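Local coordinates for hypothetical protein (Staphylococcus aureus subsp. aureus, PDB 1QYI) that is of unknown function but is probably a HAD-like hydrolase, with a large helical insertion beside an alpha/beta core, at residues Thr25-Leu30 / Gln53-Arg58; Glu273-Gln278 / Asn297-Tyr302; Val222-Leu227 / Leu255-Ala260. All coordinates share one frame; numbering follows the deposited sequence.

Contact 1. Residues Thr25-Leu30 / Gln53-Arg58; sequences TVYELL and QDIRNR
The Tyr27 ring and the Arg58 guanidinium stand steeply to each other, their planes 78° apart. At the guanidinium edge, near its plane, Tyr27 OH lies 3.8 Å from Arg58 NH1, too long for a direct hydrogen bond. A water also sits at this edge, in the plane, and its O accepts a hydrogen bond from Arg58 NH1 at 2.7 Å; its bonds to Tyr27 OH and Asp54 OD2 are weak. Ile55 CG2 approaches the ring plane at a slant, although the two side chains run at about a right angle. Ile55 CG2 is 3.7 Å from Tyr27 CG, while Ile55 CG1 follows the ring outward to 3.9 Å from Tyr27 CE2. The ring can reach this far because Tyr27 CG is turned opposite the backbone N (chi1 -160°), extending from helix 16-31 toward helix 49-60. Ile55 rests as well on Leu24, just before Tyr27 in the same helix. Arg58 NH2 forms a salt bridge with Glu130. The packing of the two helices grades from a buried hydrocarbon centre to a hydrated, charged margin, where the Arg58 charge is probably balanced mainly by Glu130, while the water takes an N-H of NH1 and links it only weakly to the phenol.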
loop_
_atom_site.group_PDB
_atom_site.type_symbol
_atom_site.label_atom_id
_atom_site.label_comp_id
_atom_site.label_asym_id
_atom_site.label_seq_id
_atom_site.Cartn_x
_atom_site.Cartn_y
_atom_site.Cartn_z
ATOM N N THR A 25 10.034 3.812 -8.182
ATOM C CA THR A 25 10.961 2.738 -7.874
ATOM C C THR A 25 11.460 2.099 -9.157
ATOM O O THR A 25 12.665 2.058 -9.411
ATOM C CB THR A 25 10.307 1.696 -6.985
ATOM O OG1 THR A 25 10.047 2.291 -5.709
ATOM C CG2 THR A 25 11.222 0.503 -6.799
ATOM N N VAL A 26 10.527 1.619 -9.970
ATOM C CA VAL A 26 10.864 0.993 -11.239
ATOM C C VAL A 26 11.750 1.930 -12.061
ATOM O O VAL A 26 12.782 1.525 -12.605
ATOM C CB VAL A 26 9.575 0.673 -12.023
ATOM C CG1 VAL A 26 9.897 -0.130 -13.271
ATOM C CG2 VAL A 26 8.614 -0.090 -11.132
ATOM N N TYR A 27 11.357 3.197 -12.123
ATOM C CA TYR A 27 12.111 4.191 -12.881
ATOM C C TYR A 27 13.541 4.407 -12.335
ATOM O O TYR A 27 14.500 4.477 -13.099
ATOM C CB TYR A 27 11.313 5.509 -12.916
ATOM C CG TYR A 27 11.695 6.469 -14.028
ATOM C CD1 TYR A 27 11.626 6.092 -15.378
ATOM C CD2 TYR A 27 12.124 7.761 -13.730
ATOM C CE1 TYR A 27 11.983 6.989 -16.399
ATOM C CE2 TYR A 27 12.478 8.660 -14.728
ATOM C CZ TYR A 27 12.414 8.278 -16.054
ATOM O OH TYR A 27 12.815 9.180 -17.016
ATOM N N GLU A 28 13.699 4.501 -11.021
ATOM C CA GLU A 28 15.031 4.695 -10.469
ATOM C C GLU A 28 15.914 3.481 -10.696
ATOM O O GLU A 28 17.130 3.597 -10.846
ATOM C CB GLU A 28 14.972 4.950 -8.979
ATOM C CG GLU A 28 16.271 5.486 -8.426
ATOM C CD GLU A 28 16.346 5.355 -6.931
ATOM O OE1 GLU A 28 15.270 5.358 -6.274
ATOM O OE2 GLU A 28 17.487 5.264 -6.416
ATOM N N LEU A 29 15.299 2.310 -10.690
ATOM C CA LEU A 29 16.023 1.068 -10.910
ATOM C C LEU A 29 16.386 0.941 -12.392
ATOM O O LEU A 29 17.145 0.052 -12.791
ATOM C CB LEU A 29 15.149 -0.115 -10.488
ATOM C CG LEU A 29 15.555 -0.976 -9.290
ATOM C CD1 LEU A 29 16.286 -0.154 -8.238
ATOM C CD2 LEU A 29 14.285 -1.593 -8.702
ATOM N N LEU A 30 15.868 1.851 -13.209
ATOM C CA LEU A 30 16.124 1.776 -14.642
ATOM C C LEU A 30 17.093 2.805 -15.203
ATOM O O LEU A 30 17.923 2.465 -16.046
ATOM C CB LEU A 30 14.791 1.867 -15.379
ATOM C CG LEU A 30 14.365 0.776 -16.349
ATOM C CD1 LEU A 30 14.744 -0.622 -15.914
ATOM C CD2 LEU A 30 12.874 0.907 -16.447
ATOM N N GLN A 53 4.143 12.314 -11.758
ATOM C CA GLN A 53 2.932 11.926 -12.456
ATOM C C GLN A 53 3.272 11.466 -13.858
ATOM O O GLN A 53 2.699 10.502 -14.377
ATOM C CB GLN A 53 1.953 13.097 -12.493
ATOM C CG GLN A 53 0.594 12.787 -11.877
ATOM C CD GLN A 53 0.674 12.108 -10.503
ATOM O OE1 GLN A 53 1.271 12.636 -9.555
ATOM N NE2 GLN A 53 0.077 10.920 -10.401
ATOM N N ASP A 54 4.214 12.152 -14.480
ATOM C CA ASP A 54 4.601 11.770 -15.822
ATOM C C ASP A 54 5.250 10.392 -15.782
ATOM O O ASP A 54 4.941 9.511 -16.582
ATOM C CB ASP A 54 5.591 12.778 -16.391
ATOM C CG ASP A 54 6.078 12.379 -17.760
ATOM O OD1 ASP A 54 5.251 12.363 -18.701
ATOM O OD2 ASP A 54 7.277 12.048 -17.882
ATOM N N ILE A 55 6.164 10.220 -14.838
ATOM C CA ILE A 55 6.877 8.959 -14.674
ATOM C C ILE A 55 5.883 7.806 -14.518
ATOM O O ILE A 55 5.944 6.815 -15.251
ATOM C CB ILE A 55 7.832 9.074 -13.458
ATOM C CG1 ILE A 55 8.933 10.087 -13.812
ATOM C CG2 ILE A 55 8.392 7.707 -13.072
ATOM C CD1 ILE A 55 9.682 10.692 -12.640
ATOM N N ARG A 56 4.963 7.967 -13.570
ATOM C CA ARG A 56 3.925 6.983 -13.290
ATOM C C ARG A 56 3.135 6.664 -14.553
ATOM O O ARG A 56 2.808 5.506 -14.843
ATOM C CB ARG A 56 2.968 7.529 -12.237
ATOM C CG ARG A 56 1.778 6.629 -11.982
ATOM C CD ARG A 56 0.881 7.178 -10.891
ATOM N NE ARG A 56 -0.372 6.449 -10.871
ATOM C CZ ARG A 56 -1.254 6.496 -9.885
ATOM N NH1 ARG A 56 -1.020 7.249 -8.817
ATOM N NH2 ARG A 56 -2.371 5.779 -9.968
ATOM N N ASN A 57 2.812 7.714 -15.289
ATOM C CA ASN A 57 2.068 7.565 -16.514
ATOM C C ASN A 57 2.843 6.723 -17.516
ATOM O O ASN A 57 2.282 5.825 -18.141
ATOM C CB ASN A 57 1.767 8.930 -17.109
ATOM C CG ASN A 57 1.077 8.826 -18.436
ATOM O OD1 ASN A 57 0.047 8.165 -18.553
ATOM N ND2 ASN A 57 1.635 9.474 -19.452
ATOM N N ARG A 58 4.133 7.002 -17.671
ATOM C CA ARG A 58 4.953 6.244 -18.612
ATOM C C ARG A 58 5.119 4.786 -18.193
ATOM O O ARG A 58 4.893 3.876 -18.990
ATOM C CB ARG A 58 6.344 6.866 -18.749
ATOM C CG ARG A 58 6.407 8.200 -19.456
ATOM C CD ARG A 58 7.864 8.543 -19.698
ATOM N NE ARG A 58 8.480 7.561 -20.598
ATOM C CZ ARG A 58 9.788 7.345 -20.701
ATOM N NH1 ARG A 58 10.643 8.038 -19.956
ATOM N NH2 ARG A 58 10.242 6.437 -21.553
HETATM O O HOH W 1 10.163 10.339 -18.637
#

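Contact 2. Residues Glu273-Gln278 / Asn297-Tyr302; sequences ENMYPQ and NNRDKY
Met275, a selenomethionine closing helix 266-275, sends its chain toward both Arg299 and Tyr302. The chain bends at the selenium, and this turns the terminal methyl toward the tyrosine: Met275 CE is 3.3 Å from Tyr302 CD2. Arg299 NH1 lies 3.2 Å from Met275 SE, but its charge is directed to Glu271, with which it forms a salt bridge. Both separations are tight and the Met275 chi3 of -108° is unusual, so the exact placing of the methyl is doubtful. The firmer measure is from Met275 SE to the centroid of the Tyr302 ring, 5.3 Å and 51° off its normal, an oblique approach. Next in sequence, Tyr276 leaves helical geometry; its CE2 reaches Tyr302 CB at 4.2 Å, the side chains crossing at about a right angle. Three further contacts hold Tyr302. Arg299 CA stands 3.7 Å above the Tyr302 ring, over its centre, Phe288 packs edge-to-face, and Tyr302 OH donates to Asn297 OD1 at 2.9 Å, from 37° out of the carbonyl plane. The arrangement is a Met-aromatic contact joining the end of helix 266-275 to the start of helix 302-307 in a HAD-like alpha/beta core.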
loop_
_atom_site.group_PDB
_atom_site.type_symbol
_atom_site.label_atom_id
_atom_site.label_comp_id
_atom_site.label_asym_id
_atom_site.label_seq_id
_atom_site.Cartn_x
_atom_site.Cartn_y
_atom_site.Cartn_z
ATOM N N GLU A 273 -0.653 -11.794 16.052
ATOM C CA GLU A 273 -0.559 -13.095 15.395
ATOM C C GLU A 273 0.649 -13.893 15.876
ATOM O O GLU A 273 0.620 -15.122 15.923
ATOM C CB GLU A 273 -0.500 -12.922 13.872
ATOM C CG GLU A 273 -1.729 -12.241 13.280
ATOM C CD GLU A 273 -1.611 -11.987 11.782
ATOM O OE1 GLU A 273 -0.523 -11.565 11.322
ATOM O OE2 GLU A 273 -2.620 -12.190 11.068
ATOM N N ASN A 274 1.717 -13.192 16.227
ATOM C CA ASN A 274 2.916 -13.854 16.711
ATOM C C ASN A 274 2.707 -14.439 18.107
ATOM O O ASN A 274 3.315 -15.444 18.452
ATOM C CB ASN A 274 4.095 -12.877 16.692
ATOM C CG ASN A 274 4.613 -12.627 15.281
ATOM O OD1 ASN A 274 4.879 -13.572 14.537
ATOM N ND2 ASN A 274 4.765 -11.358 14.909
HETATM N N MSE A 275 1.847 -13.810 18.905
HETATM C CA MSE A 275 1.547 -14.294 20.250
HETATM C C MSE A 275 0.566 -15.451 20.180
HETATM O O MSE A 275 0.623 -16.373 20.987
HETATM C CB MSE A 275 0.918 -13.194 21.087
HETATM C CG MSE A 275 1.831 -12.040 21.394
HETATM SE SE MSE A 275 0.869 -10.648 22.323
HETATM C CE MSE A 275 0.790 -9.348 20.923
ATOM N N TYR A 276 -0.346 -15.379 19.214
ATOM C CA TYR A 276 -1.364 -16.404 19.017
ATOM C C TYR A 276 -1.386 -16.799 17.543
ATOM O O TYR A 276 -2.324 -16.475 16.818
ATOM C CB TYR A 276 -2.739 -15.864 19.425
ATOM C CG TYR A 276 -2.752 -15.222 20.790
ATOM C CD1 TYR A 276 -2.784 -15.995 21.955
ATOM C CD2 TYR A 276 -2.682 -13.839 20.922
ATOM C CE1 TYR A 276 -2.736 -15.395 23.217
ATOM C CE2 TYR A 276 -2.632 -13.234 22.167
ATOM C CZ TYR A 276 -2.659 -14.012 23.309
ATOM O OH TYR A 276 -2.584 -13.400 24.539
ATOM N N PRO A 277 -0.342 -17.501 17.081
ATOM C CA PRO A 277 -0.270 -17.927 15.680
ATOM C C PRO A 277 -1.469 -18.734 15.180
ATOM O O PRO A 277 -1.993 -18.459 14.106
ATOM C CB PRO A 277 1.041 -18.712 15.626
ATOM C CG PRO A 277 1.208 -19.206 17.038
ATOM C CD PRO A 277 0.824 -17.994 17.834
ATOM N N GLN A 278 -1.905 -19.725 15.953
ATOM C CA GLN A 278 -3.043 -20.534 15.542
ATOM C C GLN A 278 -4.355 -19.773 15.641
ATOM O O GLN A 278 -5.425 -20.376 15.642
ATOM C CB GLN A 278 -3.128 -21.810 16.378
ATOM C CG GLN A 278 -2.072 -22.842 16.024
ATOM C CD GLN A 278 -2.005 -23.092 14.528
ATOM O OE1 GLN A 278 -3.035 -23.273 13.870
ATOM N NE2 GLN A 278 -0.789 -23.111 13.982
ATOM N N ASN A 297 -5.408 -0.387 23.204
ATOM C CA ASN A 297 -4.433 -1.170 22.476
ATOM C C ASN A 297 -3.280 -1.665 23.340
ATOM O O ASN A 297 -2.171 -1.141 23.280
ATOM C CB ASN A 297 -3.907 -0.364 21.290
ATOM C CG ASN A 297 -3.011 -1.183 20.391
ATOM O OD1 ASN A 297 -3.278 -2.361 20.130
ATOM N ND2 ASN A 297 -1.957 -0.557 19.883
ATOM N N ASN A 298 -3.558 -2.688 24.139
ATOM C CA ASN A 298 -2.549 -3.268 25.004
ATOM C C ASN A 298 -2.438 -4.780 24.802
ATOM O O ASN A 298 -3.436 -5.505 24.856
ATOM C CB ASN A 298 -2.855 -2.929 26.470
ATOM C CG ASN A 298 -1.973 -3.696 27.447
ATOM O OD1 ASN A 298 -0.763 -3.836 27.241
ATOM N ND2 ASN A 298 -2.571 -4.172 28.529
ATOM N N ARG A 299 -1.209 -5.230 24.557
ATOM C CA ARG A 299 -0.884 -6.641 24.336
ATOM C C ARG A 299 -1.661 -7.598 25.230
ATOM O O ARG A 299 -2.125 -8.636 24.775
ATOM C CB ARG A 299 0.610 -6.872 24.580
ATOM C CG ARG A 299 1.558 -6.185 23.610
ATOM C CD ARG A 299 2.987 -6.215 24.157
ATOM N NE ARG A 299 3.332 -7.537 24.680
ATOM C CZ ARG A 299 3.483 -8.626 23.929
ATOM N NH1 ARG A 299 3.327 -8.545 22.613
ATOM N NH2 ARG A 299 3.772 -9.794 24.490
ATOM N N ASP A 300 -1.784 -7.228 26.498
ATOM C CA ASP A 300 -2.451 -8.033 27.500
ATOM C C ASP A 300 -3.935 -8.228 27.306
ATOM O O ASP A 300 -4.567 -8.987 28.039
ATOM C CB ASP A 300 -2.202 -7.434 28.882
ATOM C CG ASP A 300 -0.731 -7.221 29.162
ATOM O OD1 ASP A 300 0.071 -8.142 28.885
ATOM O OD2 ASP A 300 -0.372 -6.138 29.667
ATOM N N LYS A 301 -4.510 -7.555 26.322
ATOM C CA LYS A 301 -5.946 -7.685 26.099
ATOM C C LYS A 301 -6.249 -8.281 24.742
ATOM O O LYS A 301 -7.399 -8.554 24.422
ATOM C CB LYS A 301 -6.600 -6.314 26.214
ATOM C CG LYS A 301 -6.100 -5.507 27.390
ATOM C CD LYS A 301 -6.623 -4.100 27.299
ATOM C CE LYS A 301 -5.843 -3.155 28.184
ATOM N NZ LYS A 301 -5.837 -1.789 27.587
ATOM N N TYR A 302 -5.203 -8.498 23.957
ATOM C CA TYR A 302 -5.352 -9.051 22.624
ATOM C C TYR A 302 -6.187 -10.317 22.550
ATOM O O TYR A 302 -7.127 -10.396 21.759
ATOM C CB TYR A 302 -3.974 -9.290 22.022
ATOM C CG TYR A 302 -3.322 -8.022 21.526
ATOM C CD1 TYR A 302 -3.767 -6.772 21.949
ATOM C CD2 TYR A 302 -2.240 -8.075 20.661
ATOM C CE1 TYR A 302 -3.147 -5.605 21.521
ATOM C CE2 TYR A 302 -1.610 -6.917 20.229
ATOM C CZ TYR A 302 -2.065 -5.684 20.666
ATOM O OH TYR A 302 -1.422 -4.538 20.263
#

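Contact 3. Residues Val222-Leu227 / Leu255-Ala260; sequences VLLNDL and LPYFEA
Leu224 and Tyr257 are brought together by first torsions of the same kind: each CG lies opposite its own carbonyl carbon, with chi1 -64° in Leu224 and -60° in Tyr257. An extended second torsion in Leu224 then carries CD1 on past the tyrosine to Phe258. The tyrosine meets the leucine by one face. Leu224 CB stands 3.9 Å above the Tyr257 ring plane, displaced from the ring centre and nearest CG, and its line to the ring centroid is 22° off the normal, which meets the definition of a CH-pi contact. Leu224 CD1 is the bridging atom: it lies 3.8 Å from Tyr257 CD2 and 3.9 Å from Phe258 CE2, and the leucine and phenylalanine side chains cross at about a right angle. In the fold, helix 217-229 leads into strand 233-237, and residues 255-260 belong to the beta-alpha-beta crossover that runs from that strand through helix 242-252 to the parallel strand 263-264. The contact therefore ties the helix preceding the crossover to the loop that leads into strand 263-264. Leu224, Tyr257 and Phe258 all touch Leu234 of strand 233-237, and Leu224 and Phe258 also meet Phe6 of strand 3-6. At the exposed margin Asn225 adds a looser touch, its CB 4.2 Å from Tyr257 CE1. Beyond it, Tyr257 O receives a weak hydrogen bond from Lys228 NZ, about one helical turn farther along.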
loop_
_atom_site.group_PDB
_atom_site.type_symbol
_atom_site.label_atom_id
_atom_site.label_comp_id
_atom_site.label_asym_id
_atom_site.label_seq_id
_atom_site.Cartn_x
_atom_site.Cartn_y
_atom_site.Cartn_z
ATOM N N VAL A 222 -11.892 20.686 12.217
ATOM C CA VAL A 222 -13.060 21.295 12.859
ATOM C C VAL A 222 -14.117 20.225 13.111
ATOM O O VAL A 222 -14.828 20.261 14.113
ATOM C CB VAL A 222 -13.691 22.400 11.973
ATOM C CG1 VAL A 222 -14.950 22.944 12.645
ATOM C CG2 VAL A 222 -12.696 23.527 11.738
ATOM N N LEU A 223 -14.217 19.279 12.182
ATOM C CA LEU A 223 -15.166 18.180 12.288
ATOM C C LEU A 223 -14.785 17.276 13.448
ATOM O O LEU A 223 -15.634 16.885 14.245
ATOM C CB LEU A 223 -15.189 17.372 10.985
ATOM C CG LEU A 223 -15.727 15.932 11.009
ATOM C CD1 LEU A 223 -17.207 15.914 11.398
ATOM C CD2 LEU A 223 -15.510 15.297 9.639
ATOM N N LEU A 224 -13.504 16.941 13.543
ATOM C CA LEU A 224 -13.025 16.079 14.623
ATOM C C LEU A 224 -13.198 16.770 15.968
ATOM O O LEU A 224 -13.601 16.150 16.951
ATOM C CB LEU A 224 -11.550 15.727 14.409
ATOM C CG LEU A 224 -11.259 14.902 13.154
ATOM C CD1 LEU A 224 -9.764 14.663 13.033
ATOM C CD2 LEU A 224 -12.022 13.586 13.226
ATOM N N ASN A 225 -12.884 18.062 15.995
ATOM C CA ASN A 225 -12.999 18.874 17.196
ATOM C C ASN A 225 -14.444 18.902 17.699
ATOM O O ASN A 225 -14.693 18.684 18.880
ATOM C CB ASN A 225 -12.509 20.295 16.898
ATOM C CG ASN A 225 -12.294 21.116 18.152
ATOM O OD1 ASN A 225 -11.604 20.687 19.085
ATOM N ND2 ASN A 225 -12.871 22.309 18.179
ATOM N N ASP A 226 -15.396 19.168 16.808
ATOM C CA ASP A 226 -16.796 19.200 17.213
ATOM C C ASP A 226 -17.243 17.804 17.621
ATOM O O ASP A 226 -18.039 17.651 18.543
ATOM C CB ASP A 226 -17.697 19.707 16.084
ATOM C CG ASP A 226 -17.289 21.073 15.576
ATOM O OD1 ASP A 226 -16.733 21.879 16.359
ATOM O OD2 ASP A 226 -17.550 21.350 14.385
ATOM N N LEU A 227 -16.736 16.785 16.929
ATOM C CA LEU A 227 -17.084 15.401 17.240
ATOM C C LEU A 227 -16.767 15.140 18.705
ATOM O O LEU A 227 -17.551 14.509 19.420
ATOM C CB LEU A 227 -16.287 14.444 16.355
ATOM C CG LEU A 227 -16.995 13.655 15.248
ATOM C CD1 LEU A 227 -18.086 14.474 14.588
ATOM C CD2 LEU A 227 -15.944 13.220 14.230
ATOM N N LEU A 255 -3.171 13.877 14.443
ATOM C CA LEU A 255 -2.833 13.017 15.570
ATOM C C LEU A 255 -3.390 13.493 16.914
ATOM O O LEU A 255 -3.903 12.696 17.690
ATOM C CB LEU A 255 -1.315 12.859 15.661
ATOM C CG LEU A 255 -0.857 11.651 16.472
ATOM C CD1 LEU A 255 -1.396 10.384 15.830
ATOM C CD2 LEU A 255 0.660 11.628 16.531
ATOM N N PRO A 256 -3.288 14.798 17.211
ATOM C CA PRO A 256 -3.803 15.316 18.485
ATOM C C PRO A 256 -5.270 14.978 18.798
ATOM O O PRO A 256 -5.706 15.100 19.948
ATOM C CB PRO A 256 -3.558 16.820 18.361
ATOM C CG PRO A 256 -2.266 16.866 17.594
ATOM C CD PRO A 256 -2.500 15.830 16.507
ATOM N N TYR A 257 -6.020 14.547 17.783
ATOM C CA TYR A 257 -7.438 14.191 17.943
ATOM C C TYR A 257 -7.638 12.697 18.151
ATOM O O TYR A 257 -8.772 12.224 18.216
ATOM C CB TYR A 257 -8.235 14.607 16.709
ATOM C CG TYR A 257 -8.179 16.083 16.428
ATOM C CD1 TYR A 257 -8.882 16.994 17.224
ATOM C CD2 TYR A 257 -7.413 16.576 15.376
ATOM C CE1 TYR A 257 -8.819 18.361 16.976
ATOM C CE2 TYR A 257 -7.337 17.932 15.117
ATOM C CZ TYR A 257 -8.038 18.823 15.916
ATOM O OH TYR A 257 -7.938 20.169 15.653
ATOM N N PHE A 258 -6.537 11.960 18.260
ATOM C CA PHE A 258 -6.597 10.517 18.447
ATOM C C PHE A 258 -5.632 10.081 19.541
ATOM O O PHE A 258 -4.433 10.315 19.429
ATOM C CB PHE A 258 -6.211 9.807 17.148
ATOM C CG PHE A 258 -7.079 10.156 15.983
ATOM C CD1 PHE A 258 -8.223 9.422 15.712
ATOM C CD2 PHE A 258 -6.760 11.229 15.158
ATOM C CE1 PHE A 258 -9.033 9.747 14.637
ATOM C CE2 PHE A 258 -7.568 11.562 14.080
ATOM C CZ PHE A 258 -8.708 10.819 13.819
ATOM N N GLU A 259 -6.147 9.450 20.591
ATOM C CA GLU A 259 -5.298 8.963 21.678
ATOM C C GLU A 259 -4.465 7.805 21.154
ATOM O O GLU A 259 -4.987 6.914 20.494
ATOM C CB GLU A 259 -6.147 8.467 22.844
ATOM C CG GLU A 259 -5.886 9.196 24.134
ATOM C CD GLU A 259 -6.208 10.664 24.025
ATOM O OE1 GLU A 259 -5.520 11.362 23.248
ATOM O OE2 GLU A 259 -7.159 11.113 24.707
ATOM N N ALA A 260 -3.177 7.801 21.470
ATOM C CA ALA A 260 -2.298 6.740 21.005
ATOM C C ALA A 260 -2.752 5.327 21.391
ATOM O O ALA A 260 -2.428 4.359 20.698
ATOM C CB ALA A 260 -0.871 6.984 21.502
#

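How the contacts relate
From the N terminus the chain leaves strand 3-6, enters the helical insertion and closes its first loop at contact 1, joining helices 16-31 and 49-60. Back in the alpha/beta core, contact 3 closes a loop around strand 233-237 and helix 242-252, joining helix 217-229 to the loop before strand 263-264. Contact 2 closes the last, around helix 288-295, joining the end of helix 266-275 to the loop leading into helix 302-307. The three follow in series, neither nested nor crossed. Between centres, contact 1 lies about 40 Å from contact 2 and about 37 Å from contact 3; contacts 2 and 3 approach to about 5 Å between nearest atoms without touching.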